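Local coordinates for protein ArCE4A (Arthrobacter sp. AW19M34-1, PDB 5LFZ) that probably removes acetyl groups from N-acetylated polysaccharides such as chitin by metal-dependent hydrolysis, as a member of the CE4 carbohydrate esterase family, at residues Q49-T54 and K189-G194; K155-A160 and V180-Q185; F55-K60 and E106-A111; K70-V73 and Q78-S81. All blocks are in the same frame, centred on the assembly; numbering follows the deposited sequence.

Contact 1 (Q49-T54 and K189-G194)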
loop_
_atom_site.group_PDB
_atom_site.type_symbol
_atom_site.label_atom_id
_atom_site.label_comp_id
_atom_site.label_asym_id
_atom_site.label_seq_id
_atom_site.Cartn_x
_atom_site.Cartn_y
_atom_site.Cartn_z
ATOM N N GLN A 49 -5.663 -16.559 -4.983
ATOM C CA GLN A 49 -6.025 -16.875 -3.609
ATOM C C GLN A 49 -7.051 -15.902 -3.041
ATOM O O GLN A 49 -7.156 -15.752 -1.824
ATOM C CB GLN A 49 -4.779 -16.909 -2.729
ATOM C CG GLN A 49 -3.752 -17.918 -3.207
ATOM C CD GLN A 49 -2.666 -18.174 -2.191
ATOM O OE1 GLN A 49 -2.936 -18.326 -1.000
ATOM N NE2 GLN A 49 -1.427 -18.225 -2.656
ATOM N N HIS A 50 -7.807 -15.261 -3.935
ATOM C CA HIS A 50 -8.937 -14.407 -3.568
ATOM C C HIS A 50 -8.561 -13.416 -2.468
ATOM O O HIS A 50 -9.251 -13.289 -1.458
ATOM C CB HIS A 50 -10.128 -15.269 -3.130
ATOM C CG HIS A 50 -11.391 -14.493 -2.905
ATOM N ND1 HIS A 50 -12.118 -14.579 -1.737
ATOM C CD2 HIS A 50 -12.052 -13.613 -3.695
ATOM C CE1 HIS A 50 -13.174 -13.789 -1.818
ATOM N NE2 HIS A 50 -13.157 -13.192 -2.996
ATOM N N THR A 51 -7.450 -12.722 -2.669
ATOM C CA THR A 51 -6.920 -11.845 -1.641
ATOM C C THR A 51 -6.761 -10.428 -2.156
ATOM O O THR A 51 -6.162 -10.216 -3.213
ATOM C CB THR A 51 -5.560 -12.350 -1.130
ATOM O OG1 THR A 51 -5.736 -13.605 -0.459
ATOM C CG2 THR A 51 -4.945 -11.347 -0.176
ATOM N N PRO A 52 -7.305 -9.448 -1.416
ATOM C CA PRO A 52 -7.134 -8.039 -1.761
ATOM C C PRO A 52 -5.873 -7.465 -1.147
ATOM O O PRO A 52 -5.382 -7.975 -0.140
ATOM C CB PRO A 52 -8.370 -7.386 -1.155
ATOM C CG PRO A 52 -8.604 -8.190 0.096
ATOM C CD PRO A 52 -8.159 -9.616 -0.223
ATOM N N ALA A 53 -5.350 -6.415 -1.758
ATOM C CA ALA A 53 -4.188 -5.729 -1.224
ATOM C C ALA A 53 -4.325 -4.240 -1.495
ATOM O O ALA A 53 -5.233 -3.815 -2.212
ATOM C CB ALA A 53 -2.901 -6.281 -1.838
ATOM N N THR A 54 -3.434 -3.453 -0.905
ATOM C CA THR A 54 -3.427 -2.009 -1.105
ATOM C C THR A 54 -2.113 -1.625 -1.767
ATOM O O THR A 54 -1.038 -1.997 -1.292
ATOM C CB THR A 54 -3.603 -1.267 0.223
ATOM O OG1 THR A 54 -4.781 -1.758 0.871
ATOM C CG2 THR A 54 -3.728 0.247 0.004
ATOM N N LYS A 189 0.326 -18.739 4.393
ATOM C CA LYS A 189 0.742 -18.777 5.788
ATOM C C LYS A 189 -0.046 -17.812 6.672
ATOM O O LYS A 189 -0.349 -18.138 7.818
ATOM C CB LYS A 189 2.240 -18.495 5.904
ATOM C CG LYS A 189 3.099 -19.712 5.553
ATOM C CD LYS A 189 4.583 -19.413 5.646
ATOM C CE LYS A 189 5.409 -20.652 5.342
ATOM N NZ LYS A 189 5.256 -21.693 6.392
ATOM N N LEU A 190 -0.392 -16.636 6.155
ATOM C CA LEU A 190 -1.191 -15.704 6.947
ATOM C C LEU A 190 -2.596 -16.266 7.170
ATOM O O LEU A 190 -3.149 -16.164 8.267
ATOM C CB LEU A 190 -1.256 -14.325 6.278
ATOM C CG LEU A 190 0.034 -13.502 6.387
ATOM C CD1 LEU A 190 -0.045 -12.278 5.492
ATOM C CD2 LEU A 190 0.310 -13.107 7.839
ATOM N N HIS A 191 -3.167 -16.877 6.136
ATOM C CA HIS A 191 -4.440 -17.574 6.293
ATOM C C HIS A 191 -4.335 -18.705 7.311
ATOM O O HIS A 191 -5.189 -18.851 8.182
ATOM C CB HIS A 191 -4.919 -18.134 4.958
ATOM C CG HIS A 191 -5.559 -17.116 4.069
ATOM N ND1 HIS A 191 -5.746 -17.319 2.719
ATOM C CD2 HIS A 191 -6.066 -15.889 4.339
ATOM C CE1 HIS A 191 -6.342 -16.263 2.195
ATOM N NE2 HIS A 191 -6.544 -15.380 3.157
ATOM N N ASP A 192 -3.283 -19.508 7.195
ATOM C CA ASP A 192 -3.109 -20.642 8.089
ATOM C C ASP A 192 -2.880 -20.163 9.524
ATOM O O ASP A 192 -3.156 -20.882 10.480
ATOM C CB ASP A 192 -1.948 -21.516 7.622
ATOM C CG ASP A 192 -1.901 -22.841 8.342
ATOM O OD1 ASP A 192 -2.975 -23.376 8.680
ATOM O OD2 ASP A 192 -0.791 -23.355 8.568
ATOM N N ALA A 193 -2.389 -18.935 9.662
ATOM C CA ALA A 193 -2.148 -18.352 10.975
ATOM C C ALA A 193 -3.406 -17.687 11.547
ATOM O O ALA A 193 -3.376 -17.134 12.652
ATOM C CB ALA A 193 -1.009 -17.349 10.900
ATOM N N GLY A 194 -4.502 -17.742 10.793
ATOM C CA GLY A 194 -5.804 -17.305 11.278
ATOM C C GLY A 194 -6.220 -15.894 10.898
ATOM O O GLY A 194 -7.224 -15.383 11.397
HETATM O O HOH W 1 -4.851 -19.452 1.363
#
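The imidazole of His191 meets the loop near Gln49 and Thr51 chiefly through its CE1 corner. At the edge, near the ring plane, lies the backbone oxygen Gln49 O, 4.1 Å from His191 CE1; Thr51 OG1 comes in obliquely, 3.8 Å from the same carbon. A water also sits at the edge, in the plane of the ring and 2.7 Å from His191 ND1, and this water donates a hydrogen bond to Gln49 OE1, 3.2 Å from it. No direct hydrogen bond spans the two segments, and the bridging water is the polar link between them. A glutamine suits this post because its amide has two ends: OE1 takes the water while NE2 is spent on Pro184 O. Thr51 acts within its own loop. With OG1 anti to the carbonyl carbon (chi1 -66°), its hydroxyl reaches back to Gln49 O at 2.9 Å, approaching from 59° above the carbonyl plane rather than along a lone pair. A valine in place of Thr51 would probably leave Gln49 O without this donor and the turn after the helix less firmly closed. Both segments carry a Schellman helix end, with His50 at positive phi in one and Gly194 in the other, where a side chain would jam against the preceding carbonyl oxygen. The contact thus joins the C-terminal ends of helices 39-48 and 177-192, while strand 196-197 lies close by, its Leu197 touching Thr51, Leu190 and His191.

Contact 2 (K155-A160 and V180-Q185)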
loop_
_atom_site.group_PDB
_atom_site.type_symbol
_atom_site.label_atom_id
_atom_site.label_comp_id
_atom_site.label_asym_id
_atom_site.label_seq_id
_atom_site.Cartn_x
_atom_site.Cartn_y
_atom_site.Cartn_z
ATOM N N LYS A 155 12.512 -14.558 3.154
ATOM C CA LYS A 155 12.689 -13.669 4.298
ATOM C C LYS A 155 11.506 -12.701 4.408
ATOM O O LYS A 155 11.073 -12.362 5.509
ATOM C CB LYS A 155 14.005 -12.900 4.192
ATOM C CG LYS A 155 14.253 -11.949 5.351
ATOM C CD LYS A 155 15.729 -11.602 5.462
ATOM C CE LYS A 155 15.991 -10.680 6.642
ATOM N NZ LYS A 155 17.447 -10.489 6.885
ATOM N N THR A 156 10.984 -12.268 3.262
ATOM C CA THR A 156 9.785 -11.435 3.238
ATOM C C THR A 156 8.637 -12.164 3.932
ATOM O O THR A 156 7.979 -11.612 4.810
ATOM C CB THR A 156 9.383 -11.073 1.799
ATOM O OG1 THR A 156 10.467 -10.383 1.164
ATOM C CG2 THR A 156 8.139 -10.178 1.793
ATOM N N VAL A 157 8.420 -13.417 3.549
ATOM C CA VAL A 157 7.381 -14.232 4.166
ATOM C C VAL A 157 7.618 -14.401 5.667
ATOM O O VAL A 157 6.699 -14.236 6.475
ATOM C CB VAL A 157 7.303 -15.621 3.507
ATOM C CG1 VAL A 157 6.372 -16.524 4.279
ATOM C CG2 VAL A 157 6.860 -15.498 2.052
ATOM N N ARG A 158 8.857 -14.719 6.039
ATOM C CA ARG A 158 9.175 -15.000 7.438
ATOM C C ARG A 158 8.872 -13.805 8.334
ATOM O O ARG A 158 8.198 -13.948 9.357
ATOM C CB ARG A 158 10.644 -15.405 7.597
ATOM C CG ARG A 158 11.010 -15.775 9.033
ATOM C CD ARG A 158 12.498 -16.038 9.199
ATOM N NE ARG A 158 13.305 -14.862 8.876
ATOM C CZ ARG A 158 14.546 -14.909 8.396
ATOM N NH1 ARG A 158 15.136 -16.079 8.179
ATOM N NH2 ARG A 158 15.200 -13.787 8.132
ATOM N N ILE A 159 9.362 -12.629 7.947
ATOM C CA ILE A 159 9.159 -11.416 8.741
ATOM C C ILE A 159 7.689 -11.019 8.787
ATOM O O ILE A 159 7.165 -10.674 9.846
ATOM C CB ILE A 159 10.006 -10.243 8.202
ATOM C CG1 ILE A 159 11.495 -10.559 8.369
ATOM C CG2 ILE A 159 9.662 -8.938 8.928
ATOM C CD1 ILE A 159 12.421 -9.549 7.732
ATOM N N ALA A 160 7.017 -11.078 7.643
ATOM C CA ALA A 160 5.598 -10.750 7.591
ATOM C C ALA A 160 4.789 -11.677 8.492
ATOM O O ALA A 160 3.947 -11.222 9.262
ATOM C CB ALA A 160 5.087 -10.819 6.162
ATOM N N VAL A 180 6.577 -11.108 -6.038
ATOM C CA VAL A 180 5.791 -12.067 -6.805
ATOM C C VAL A 180 5.950 -13.474 -6.247
ATOM O O VAL A 180 4.970 -14.195 -6.055
ATOM C CB VAL A 180 6.189 -12.065 -8.291
ATOM C CG1 VAL A 180 5.433 -13.144 -9.043
ATOM C CG2 VAL A 180 5.906 -10.699 -8.905
ATOM N N LYS A 181 7.193 -13.860 -5.981
ATOM C CA LYS A 181 7.479 -15.197 -5.479
ATOM C C LYS A 181 7.047 -15.364 -4.023
ATOM O O LYS A 181 6.703 -16.466 -3.595
ATOM C CB LYS A 181 8.970 -15.510 -5.633
ATOM C CG LYS A 181 9.403 -15.698 -7.082
ATOM C CD LYS A 181 10.898 -15.931 -7.198
ATOM C CE LYS A 181 11.229 -16.901 -8.330
ATOM N NZ LYS A 181 10.070 -17.130 -9.239
ATOM N N ALA A 182 7.053 -14.272 -3.265
ATOM C CA ALA A 182 6.675 -14.330 -1.858
ATOM C C ALA A 182 5.175 -14.491 -1.661
ATOM O O ALA A 182 4.735 -15.187 -0.750
ATOM C CB ALA A 182 7.150 -13.086 -1.126
ATOM N N VAL A 183 4.386 -13.830 -2.499
ATOM C CA VAL A 183 2.959 -13.706 -2.214
ATOM C C VAL A 183 2.180 -15.019 -2.076
ATOM O O VAL A 183 1.404 -15.147 -1.128
ATOM C CB VAL A 183 2.281 -12.811 -3.264
ATOM C CG1 VAL A 183 0.800 -13.150 -3.403
ATOM C CG2 VAL A 183 2.453 -11.383 -2.834
ATOM N N PRO A 184 2.383 -15.999 -2.984
ATOM C CA PRO A 184 1.621 -17.240 -2.812
ATOM C C PRO A 184 1.828 -17.859 -1.436
ATOM O O PRO A 184 0.862 -18.247 -0.782
ATOM C CB PRO A 184 2.180 -18.151 -3.908
ATOM C CG PRO A 184 2.664 -17.213 -4.944
ATOM C CD PRO A 184 3.231 -16.056 -4.188
ATOM N N GLN A 185 3.077 -17.918 -0.993
ATOM C CA GLN A 185 3.385 -18.478 0.313
ATOM C C GLN A 185 2.928 -17.572 1.460
ATOM O O GLN A 185 2.431 -18.052 2.485
ATOM C CB GLN A 185 4.887 -18.750 0.424
ATOM C CG GLN A 185 5.291 -19.402 1.725
ATOM C CD GLN A 185 6.785 -19.660 1.818
ATOM O OE1 GLN A 185 7.260 -20.260 2.782
ATOM N NE2 GLN A 185 7.534 -19.204 0.816
#
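Ala182 is the first residue of 180-185 to meet helix 155-160, where its CB lies 4.0 Å from Val157 CG2 and 4.2 Å from Thr156 CB. A methyl suits this close approach, the CA atoms of Val157 and Ala182 being 6.1 Å apart; the axes of the segments 155-160 and 180-185 approach to 9.1 Å, crossing at -43°. The same Val157 CG2 also rests on the backbone, 3.5 Å from Ala182 O. Val183 and Pro184 then turn away, Val183 packing on Leu42 and Glu45 of helix 39-48; the proline nitrogen has no hydrogen to give to the preceding turn, and the helix kinks there. At Gln185 the chain returns to the contact. Its CG stands opposite the backbone N (chi1 -177°) and the rest runs out extended, crossing the Val157 side chain at about a right angle. The aliphatic CG lies 4.0 Å from Val157 CG1, and NE2 passes Val157 CG2 at the same distance on its way to a hydrogen bond with Gln154 OE1. A glutamine suits this partly exposed margin because its stem covers the valine while its amide finds a polar mate. Thr156 likewise offers carbon to Ala182 and spends OG1 on Asp152 O. With no hydrogen bond or charge pair between the segments, the two helices are held here by shape and hydrophobic burial, and the polar ends are satisfied elsewhere.

Contact 3 (F55-K60 and E106-A111)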
loop_
_atom_site.group_PDB
_atom_site.type_symbol
_atom_site.label_atom_id
_atom_site.label_comp_id
_atom_site.label_asym_id
_atom_site.label_seq_id
_atom_site.Cartn_x
_atom_site.Cartn_y
_atom_site.Cartn_z
ATOM N N PHE A 55 -2.214 -0.915 -2.882
ATOM C CA PHE A 55 -1.052 -0.532 -3.664
ATOM C C PHE A 55 -0.807 0.958 -3.543
ATOM O O PHE A 55 -1.619 1.761 -3.995
ATOM C CB PHE A 55 -1.244 -0.929 -5.133
ATOM C CG PHE A 55 -1.329 -2.413 -5.351
ATOM C CD1 PHE A 55 -2.545 -3.077 -5.283
ATOM C CD2 PHE A 55 -0.181 -3.147 -5.609
ATOM C CE1 PHE A 55 -2.614 -4.449 -5.476
ATOM C CE2 PHE A 55 -0.246 -4.515 -5.804
ATOM C CZ PHE A 55 -1.469 -5.168 -5.736
ATOM N N PHE A 56 0.287 1.334 -2.894
ATOM C CA PHE A 56 0.659 2.738 -2.819
ATOM C C PHE A 56 1.531 3.074 -4.019
ATOM O O PHE A 56 2.726 2.777 -4.051
ATOM C CB PHE A 56 1.354 3.040 -1.503
ATOM C CG PHE A 56 0.435 2.952 -0.326
ATOM C CD1 PHE A 56 0.317 1.778 0.402
ATOM C CD2 PHE A 56 -0.353 4.036 0.026
ATOM C CE1 PHE A 56 -0.544 1.697 1.480
ATOM C CE2 PHE A 56 -1.213 3.968 1.104
ATOM C CZ PHE A 56 -1.321 2.796 1.829
ATOM N N VAL A 57 0.912 3.693 -5.016
ATOM C CA VAL A 57 1.540 3.826 -6.322
ATOM C C VAL A 57 2.308 5.133 -6.502
ATOM O O VAL A 57 1.949 6.174 -5.946
ATOM C CB VAL A 57 0.497 3.705 -7.448
ATOM C CG1 VAL A 57 -0.124 2.331 -7.442
ATOM C CG2 VAL A 57 -0.594 4.788 -7.317
ATOM N N LEU A 58 3.378 5.060 -7.283
ATOM C CA LEU A 58 4.126 6.247 -7.677
ATOM C C LEU A 58 3.501 6.874 -8.913
ATOM O O LEU A 58 3.368 6.212 -9.936
ATOM C CB LEU A 58 5.590 5.900 -7.950
ATOM C CG LEU A 58 6.467 5.767 -6.710
ATOM C CD1 LEU A 58 7.842 5.225 -7.077
ATOM C CD2 LEU A 58 6.596 7.118 -6.023
ATOM N N GLY A 59 3.117 8.146 -8.822
ATOM C CA GLY A 59 2.443 8.815 -9.916
ATOM C C GLY A 59 3.190 8.742 -11.235
ATOM O O GLY A 59 2.579 8.567 -12.289
ATOM N N LYS A 60 4.512 8.864 -11.175
ATOM C CA LYS A 60 5.343 8.797 -12.374
ATOM C C LYS A 60 5.182 7.449 -13.083
ATOM O O LYS A 60 5.241 7.377 -14.311
ATOM C CB LYS A 60 6.817 9.036 -12.020
ATOM C CG LYS A 60 7.407 7.963 -11.112
ATOM C CD LYS A 60 8.850 8.243 -10.720
ATOM C CE LYS A 60 9.367 7.154 -9.785
ATOM N NZ LYS A 60 10.767 7.396 -9.337
ATOM N N GLU A 106 -3.920 13.119 -10.349
ATOM C CA GLU A 106 -4.328 13.257 -11.742
ATOM C C GLU A 106 -4.002 11.980 -12.501
ATOM O O GLU A 106 -4.798 11.504 -13.309
ATOM C CB GLU A 106 -3.646 14.447 -12.413
ATOM C CG GLU A 106 -4.012 14.585 -13.884
ATOM C CD GLU A 106 -2.961 15.319 -14.697
ATOM O OE1 GLU A 106 -1.778 15.332 -14.299
ATOM O OE2 GLU A 106 -3.325 15.894 -15.740
ATOM N N ALA A 107 -2.821 11.432 -12.235
ATOM C CA ALA A 107 -2.393 10.213 -12.903
ATOM C C ALA A 107 -3.332 9.049 -12.571
ATOM O O ALA A 107 -3.745 8.297 -13.459
ATOM C CB ALA A 107 -0.958 9.877 -12.519
ATOM N N ILE A 108 -3.663 8.904 -11.292
ATOM C CA ILE A 108 -4.559 7.837 -10.854
ATOM C C ILE A 108 -5.964 8.033 -11.438
ATOM O O ILE A 108 -6.605 7.078 -11.892
ATOM C CB ILE A 108 -4.627 7.761 -9.310
ATOM C CG1 ILE A 108 -3.277 7.329 -8.728
ATOM C CG2 ILE A 108 -5.712 6.782 -8.861
ATOM C CD1 ILE A 108 -3.187 7.499 -7.217
ATOM N N GLU A 109 -6.443 9.274 -11.465
ATOM C CA GLU A 109 -7.773 9.516 -12.000
ATOM C C GLU A 109 -7.795 9.222 -13.497
ATOM O O GLU A 109 -8.719 8.582 -13.988
ATOM C CB GLU A 109 -8.225 10.950 -11.709
ATOM C CG GLU A 109 -9.745 11.111 -11.647
ATOM C CD GLU A 109 -10.389 11.040 -13.013
ATOM O OE1 GLU A 109 -9.707 11.384 -14.002
ATOM O OE2 GLU A 109 -11.571 10.644 -13.105
ATOM N N GLN A 110 -6.772 9.666 -14.220
ATOM C CA GLN A 110 -6.721 9.429 -15.661
ATOM C C GLN A 110 -6.633 7.933 -15.966
ATOM O O GLN A 110 -7.234 7.447 -16.929
ATOM C CB GLN A 110 -5.539 10.166 -16.294
ATOM C CG GLN A 110 -5.485 10.065 -17.813
ATOM C CD GLN A 110 -6.688 10.696 -18.493
ATOM O OE1 GLN A 110 -7.247 11.684 -18.010
ATOM N NE2 GLN A 110 -7.098 10.125 -19.621
ATOM N N ALA A 111 -5.902 7.208 -15.127
ATOM C CA ALA A 111 -5.675 5.785 -15.342
ATOM C C ALA A 111 -6.885 4.926 -14.978
ATOM O O ALA A 111 -7.263 4.037 -15.738
ATOM C CB ALA A 111 -4.450 5.320 -14.548
#
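Val57 and Ile108 form the tight heart of this contact, Val57 CG2 lying 3.8 Å from Ile108 CD1 and 4.0 Å from Ile108 CG1. Val57, about 10 Å by its side chain from the bound nickel ion, directs its CB toward the helix, and CG2, between the backbone N and the carbonyl carbon, makes the touch. The isoleucine gets there differently: its CB does not face segment 55-60 directly, but the extended arm (chi2 169°) brings CD1 onto the valine. Branched aliphatic residues suit both places, being bulky enough to fill the core between strand and helix. A second tight point follows two residues on, where Ala107 CB lies 3.8 Å from Gly59 O and the CA atoms of Gly59 and Ala107 are 5.9 Å apart. Small residues on both sides permit this approach; a CB on Gly59 would fall 4.4 Å from Ala107 CB. The outer side is quite different. Lys60 points away from helix 106-111, and Glu106, Glu109 and Gln110 stand exposed on its outer surface, where charged and amide groups can be solvated; Glu106 makes a long, weak ion pair with Lys63. Ile108 also touches Pro116, and Val62 of helix 59-62 touches Val57, Ala107 and Ala111. Helix 94-112 therefore packs its apolar side over the end of strand 54-57 and the start of helix 59-62.

Contact 4 (K70-V73 and Q78-S81)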
loop_
_atom_site.group_PDB
_atom_site.type_symbol
_atom_site.label_atom_id
_atom_site.label_comp_id
_atom_site.label_asym_id
_atom_site.label_seq_id
_atom_site.Cartn_x
_atom_site.Cartn_y
_atom_site.Cartn_z
ATOM N N LYS A 70 -6.562 -0.077 -13.541
ATOM C CA LYS A 70 -7.948 -0.487 -13.711
ATOM C C LYS A 70 -8.146 -1.894 -13.150
ATOM O O LYS A 70 -9.199 -2.189 -12.590
ATOM C CB LYS A 70 -8.374 -0.423 -15.177
ATOM C CG LYS A 70 -8.555 0.991 -15.706
ATOM C CD LYS A 70 -9.170 0.971 -17.096
ATOM C CE LYS A 70 -9.094 2.334 -17.758
ATOM N NZ LYS A 70 -7.681 2.730 -18.017
ATOM N N ARG A 71 -7.135 -2.755 -13.283
ATOM C CA ARG A 71 -7.202 -4.089 -12.685
ATOM C C ARG A 71 -7.360 -4.006 -11.175
ATOM O O ARG A 71 -8.128 -4.759 -10.583
ATOM C CB ARG A 71 -5.951 -4.917 -12.998
ATOM C CG ARG A 71 -5.917 -5.601 -14.341
ATOM C CD ARG A 71 -4.839 -6.683 -14.341
ATOM N NE ARG A 71 -5.201 -7.822 -13.502
ATOM C CZ ARG A 71 -4.413 -8.874 -13.285
ATOM N NH1 ARG A 71 -3.215 -8.935 -13.848
ATOM N NH2 ARG A 71 -4.826 -9.872 -12.510
ATOM N N MET A 72 -6.621 -3.097 -10.554
ATOM C CA MET A 72 -6.671 -2.956 -9.104
ATOM C C MET A 72 -8.078 -2.624 -8.626
ATOM O O MET A 72 -8.570 -3.208 -7.658
ATOM C CB MET A 72 -5.689 -1.884 -8.640
ATOM C CG MET A 72 -4.238 -2.244 -8.905
ATOM S SD MET A 72 -3.107 -0.912 -8.490
ATOM C CE MET A 72 -1.538 -1.730 -8.782
ATOM N N VAL A 73 -8.727 -1.690 -9.313
ATOM C CA VAL A 73 -10.096 -1.319 -8.983
ATOM C C VAL A 73 -11.046 -2.474 -9.281
ATOM O O VAL A 73 -11.854 -2.851 -8.433
ATOM C CB VAL A 73 -10.540 -0.065 -9.755
ATOM C CG1 VAL A 73 -12.027 0.222 -9.510
ATOM C CG2 VAL A 73 -9.672 1.127 -9.363
ATOM N N GLN A 78 -7.184 -1.785 -3.318
ATOM C CA GLN A 78 -7.235 -0.362 -3.026
ATOM C C GLN A 78 -6.005 0.352 -3.559
ATOM O O GLN A 78 -4.886 -0.129 -3.412
ATOM C CB GLN A 78 -7.367 -0.125 -1.522
ATOM C CG GLN A 78 -7.472 1.346 -1.171
ATOM C CD GLN A 78 -7.786 1.584 0.284
ATOM O OE1 GLN A 78 -7.750 0.666 1.101
ATOM N NE2 GLN A 78 -8.095 2.830 0.621
ATOM N N ILE A 79 -6.215 1.503 -4.186
ATOM C CA ILE A 79 -5.108 2.319 -4.656
ATOM C C ILE A 79 -4.859 3.479 -3.699
ATOM O O ILE A 79 -5.777 4.255 -3.393
ATOM C CB ILE A 79 -5.378 2.863 -6.068
ATOM C CG1 ILE A 79 -5.662 1.698 -7.029
ATOM C CG2 ILE A 79 -4.222 3.743 -6.536
ATOM C CD1 ILE A 79 -6.180 2.118 -8.383
ATOM N N GLY A 80 -3.623 3.589 -3.221
ATOM C CA GLY A 80 -3.206 4.720 -2.412
ATOM C C GLY A 80 -2.139 5.523 -3.138
ATOM O O GLY A 80 -1.552 5.048 -4.112
ATOM N N SER A 81 -1.887 6.744 -2.677
ATOM C CA SER A 81 -0.834 7.572 -3.253
ATOM C C SER A 81 0.496 7.369 -2.536
ATOM O O SER A 81 0.536 7.290 -1.309
ATOM C CB SER A 81 -1.227 9.050 -3.196
ATOM O OG SER A 81 -0.130 9.877 -3.550
#
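On the returning, helix-to-strand half of a beta-alpha-beta unit, Met72 and Val73 of helix 66-74 close on Ile79 of strand 78-81. Ile79 CG1 lies 3.9 Å from Met72 CB and equally 3.9 Å from Met72 SD, so that the methylene and the thioether sulfur both bear on one carbon. One bond further out, Ile79 CD1 touches Val73 CG2 at 3.8 Å. The isoleucine reaches both because CG1 stands anti to its carbonyl carbon (chi1 -56°) and CD1 continues the extended line. Met72 and Val73 each cross it at about a right angle. In the full crossover, strand 54-57 passes through helices 59-62 and 66-74 to strand 78-81, which lies parallel beside it, and the contact is where the returning helix packs on the sheet. A beta-branched isoleucine fits the extended strand and offers its long arm to the helix, while the flexible, unbranched methionine can slip along the sheet toward Phe55; a compact, branched valine suits the partly exposed place of Val73. With an alanine in place of Ile79, a gap is likely to open between strand 78-81 and the helix, leaving Val73 CG2 and the Met72 sulfur without this partner. Strand alternation sends Gln78 the other way, its OE1 accepting a hydrogen bond from Asp201 N. On the helix, the charged residues keep clear of the apolar seam: Arg71 makes salt bridges with Asp44 and Glu75, and Lys70 NZ hydrogen-bonds to Ala111 O in the last turn of helix 94-112.

All four contacts belong to one NodB-homology unit. Along the chain, contact 1 spans the others: its loop opens before contact 3, which encloses contact 4, and contact 2 follows before contact 1 closes. Contacts 3 and 4, with centres about 8 Å apart, reach neighbouring strands of one sheet, 54-57 and 78-81. Contacts 1 and 2, about 11 Å apart between centres, share helix 177-192, and Lys189 of one packs on Val157 of the other. Each has its centre about 25 Å from that of contact 3, across the chain's centre. Together they pack helices around the outside of the curled parallel sheet, as in the distorted (beta/alpha) barrel of CE4 enzymes, with nickel ligand Asp33 just beyond strand 26-32.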